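Local coordinates for beta carbonic anhydrase (Burkholderia pseudomallei, PDB 6YJN), which probably catalyses the reversible hydration of carbon dioxide to hydrogencarbonate as a zinc-dependent tetrameric enzyme, at residues 73-78 / 121-126. Residues are numbered along the deposited sequence; the frame is centred on the assembly and turned at random.
Sequences VVVHTD and DNWLHH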
loop_
_atom_site.group_PDB
_atom_site.type_symbol
_atom_site.label_atom_id
_atom_site.label_comp_id
_atom_site.label_asym_id
_atom_site.label_seq_id
_atom_site.Cartn_x
_atom_site.Cartn_y
_atom_site.Cartn_z
ATOM N N VAL A 73 4.117 6.326 11.380
ATOM C CA VAL A 73 4.969 6.392 10.210
ATOM C C VAL A 73 4.120 6.922 9.060
ATOM O O VAL A 73 2.996 6.458 8.838
ATOM C CB VAL A 73 5.524 4.986 9.882
ATOM C CG1 VAL A 73 6.475 4.983 8.700
ATOM C CG2 VAL A 73 6.161 4.305 11.085
ATOM N N VAL A 74 4.673 7.890 8.329
ATOM C CA VAL A 74 4.070 8.355 7.090
ATOM C C VAL A 74 4.931 7.852 5.935
ATOM O O VAL A 74 6.012 8.392 5.702
ATOM C CB VAL A 74 3.921 9.892 7.075
ATOM C CG1 VAL A 74 3.478 10.428 5.726
ATOM C CG2 VAL A 74 2.991 10.387 8.173
ATOM N N VAL A 75 4.453 6.799 5.252
ATOM C CA VAL A 75 5.081 6.298 4.037
ATOM C C VAL A 75 4.619 7.143 2.843
ATOM O O VAL A 75 3.430 7.442 2.697
ATOM C CB VAL A 75 4.827 4.791 3.829
ATOM C CG1 VAL A 75 5.428 4.263 2.542
ATOM C CG2 VAL A 75 5.319 3.967 4.996
ATOM N N HIS A 76 5.592 7.549 2.014
ATOM C CA HIS A 76 5.368 8.339 0.818
ATOM C C HIS A 76 4.198 7.762 0.027
ATOM O O HIS A 76 3.443 8.494 -0.609
ATOM C CB HIS A 76 6.612 8.261 -0.068
ATOM C CG HIS A 76 7.791 8.989 0.464
ATOM N ND1 HIS A 76 7.688 10.230 1.050
ATOM C CD2 HIS A 76 9.109 8.687 0.440
ATOM C CE1 HIS A 76 8.897 10.644 1.399
ATOM N NE2 HIS A 76 9.794 9.715 1.028
ATOM N N THR A 77 4.074 6.431 0.065
ATOM C CA THR A 77 3.204 5.723 -0.857
ATOM C C THR A 77 2.090 4.982 -0.111
ATOM O O THR A 77 1.447 4.109 -0.690
ATOM C CB THR A 77 4.045 4.816 -1.764
ATOM O OG1 THR A 77 4.915 4.124 -0.876
ATOM C CG2 THR A 77 4.904 5.585 -2.746
ATOM N N ASP A 78 1.878 5.323 1.170
ATOM C CA ASP A 78 0.840 4.704 1.978
ATOM C C ASP A 78 -0.468 5.431 1.721
ATOM O O ASP A 78 -0.697 6.527 2.225
ATOM C CB ASP A 78 1.163 4.744 3.472
ATOM C CG ASP A 78 0.031 4.235 4.352
ATOM O OD1 ASP A 78 -0.754 3.388 3.869
ATOM O OD2 ASP A 78 -0.071 4.693 5.513
ATOM N N ASP A 121 7.848 -6.126 11.074
ATOM C CA ASP A 121 9.263 -5.829 10.922
ATOM C C ASP A 121 9.429 -4.966 9.680
ATOM O O ASP A 121 10.174 -3.988 9.712
ATOM C CB ASP A 121 10.142 -7.081 10.886
ATOM C CG ASP A 121 10.108 -7.876 12.179
ATOM O OD1 ASP A 121 9.886 -7.257 13.240
ATOM O OD2 ASP A 121 10.283 -9.111 12.115
ATOM N N ASN A 122 8.688 -5.325 8.624
ATOM C CA ASN A 122 8.716 -4.615 7.357
ATOM C C ASN A 122 8.335 -3.164 7.609
ATOM O O ASN A 122 9.034 -2.255 7.157
ATOM C CB ASN A 122 7.835 -5.277 6.298
ATOM C CG ASN A 122 8.234 -6.712 6.004
ATOM O OD1 ASN A 122 9.305 -6.980 5.450
ATOM N ND2 ASN A 122 7.377 -7.646 6.382
ATOM N N TRP A 123 7.247 -2.967 8.366
ATOM C CA TRP A 123 6.753 -1.620 8.601
ATOM C C TRP A 123 7.808 -0.842 9.394
ATOM O O TRP A 123 8.123 0.287 9.053
ATOM C CB TRP A 123 5.327 -1.621 9.212
ATOM C CG TRP A 123 4.687 -0.271 9.369
ATOM C CD1 TRP A 123 4.790 0.561 10.449
ATOM C CD2 TRP A 123 3.832 0.416 8.437
ATOM N NE1 TRP A 123 4.089 1.720 10.251
ATOM C CE2 TRP A 123 3.500 1.667 9.016
ATOM C CE3 TRP A 123 3.316 0.114 7.174
ATOM C CZ2 TRP A 123 2.695 2.603 8.369
ATOM C CZ3 TRP A 123 2.545 1.057 6.529
ATOM C CH2 TRP A 123 2.228 2.278 7.118
ATOM N N LEU A 124 8.431 -1.473 10.388
ATOM C CA LEU A 124 9.356 -0.755 11.252
ATOM C C LEU A 124 10.656 -0.396 10.530
ATOM O O LEU A 124 11.442 0.419 11.009
ATOM C CB LEU A 124 9.647 -1.634 12.465
ATOM C CG LEU A 124 8.449 -1.900 13.366
ATOM C CD1 LEU A 124 8.758 -3.040 14.320
ATOM C CD2 LEU A 124 8.025 -0.655 14.132
ATOM N N HIS A 125 10.890 -1.025 9.384
ATOM C CA HIS A 125 12.074 -0.712 8.611
ATOM C C HIS A 125 12.130 0.786 8.368
ATOM O O HIS A 125 13.206 1.382 8.415
ATOM C CB HIS A 125 12.092 -1.495 7.305
ATOM C CG HIS A 125 12.596 -2.886 7.477
ATOM N ND1 HIS A 125 13.787 -3.160 8.118
ATOM C CD2 HIS A 125 12.092 -4.075 7.075
ATOM C CE1 HIS A 125 13.988 -4.467 8.113
ATOM N NE2 HIS A 125 12.962 -5.053 7.468
ATOM N N HIS A 126 10.945 1.361 8.154
ATOM C CA HIS A 126 10.789 2.793 7.986
ATOM C C HIS A 126 11.485 3.549 9.119
ATOM O O HIS A 126 12.126 4.576 8.892
ATOM C CB HIS A 126 9.309 3.142 7.822
ATOM C CG HIS A 126 8.687 2.516 6.615
ATOM N ND1 HIS A 126 9.178 2.710 5.333
ATOM C CD2 HIS A 126 7.607 1.706 6.475
ATOM C CE1 HIS A 126 8.425 2.045 4.468
ATOM N NE2 HIS A 126 7.458 1.419 5.143
#
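Asp78 OD2 is gripped by two hydrogen bonds, one from Asn80 ND2 of the third subunit and a weak one from Cys81 N, while OD1 takes Asn80 N of its own chain. The carboxylate thus serves as N-cap of helix 79-92 and as a subunit tie at once. It also meets Trp123: Asp78 OD2 lies 3.7 Å from Trp123 CH2, in the plane of the indole at its edge, with the carboxylate turned 88° to the ring. No hydrogen bond joins 73-78 to 121-126, so the rest of the contact is side-chain packing.

Trp123 has CG anti to its backbone N (chi1 -175°), which carries the indole out from the helix to the loop. There it runs tip to tip with Val73, whose CG2 sits 3.4 Å from Trp123 NE1; that nitrogen makes a weak hydrogen bond to Ile70 O. The other branch, Val73 CG1, packs against His126 CB at 3.5 Å, so one valine is shared by both aromatic side chains. The Val73 side chain is about 9 Å from the zinc.

Val75 works mainly through one methyl, CG2, which touches both rings. Anti to the carbonyl carbon, Val75 CG2 lies over one face of the His126 imidazole as a CH-pi contact, 3.6 Å from the centroid and 21° off the normal. Val75 CG2 also stands over a face of the indole, 4.1 Å from Trp123 CH2. His126 NE2 is hydrogen-bonded to Thr77 OG1 of the second subunit, which probably helps fix the ring's rotation.

A type I turn, Val75 to Asp78, closed by the hydrogen bond from Asp78 N to Val75 O (3.0 Å), leads into helix 79-92. The loop follows strand 64-69 of the beta-class carbonic anhydrase sheet and lies between helix 120-133 and helix 145-165, whose Gln159 and Asn162 hydrogen-bond the Val74 backbone.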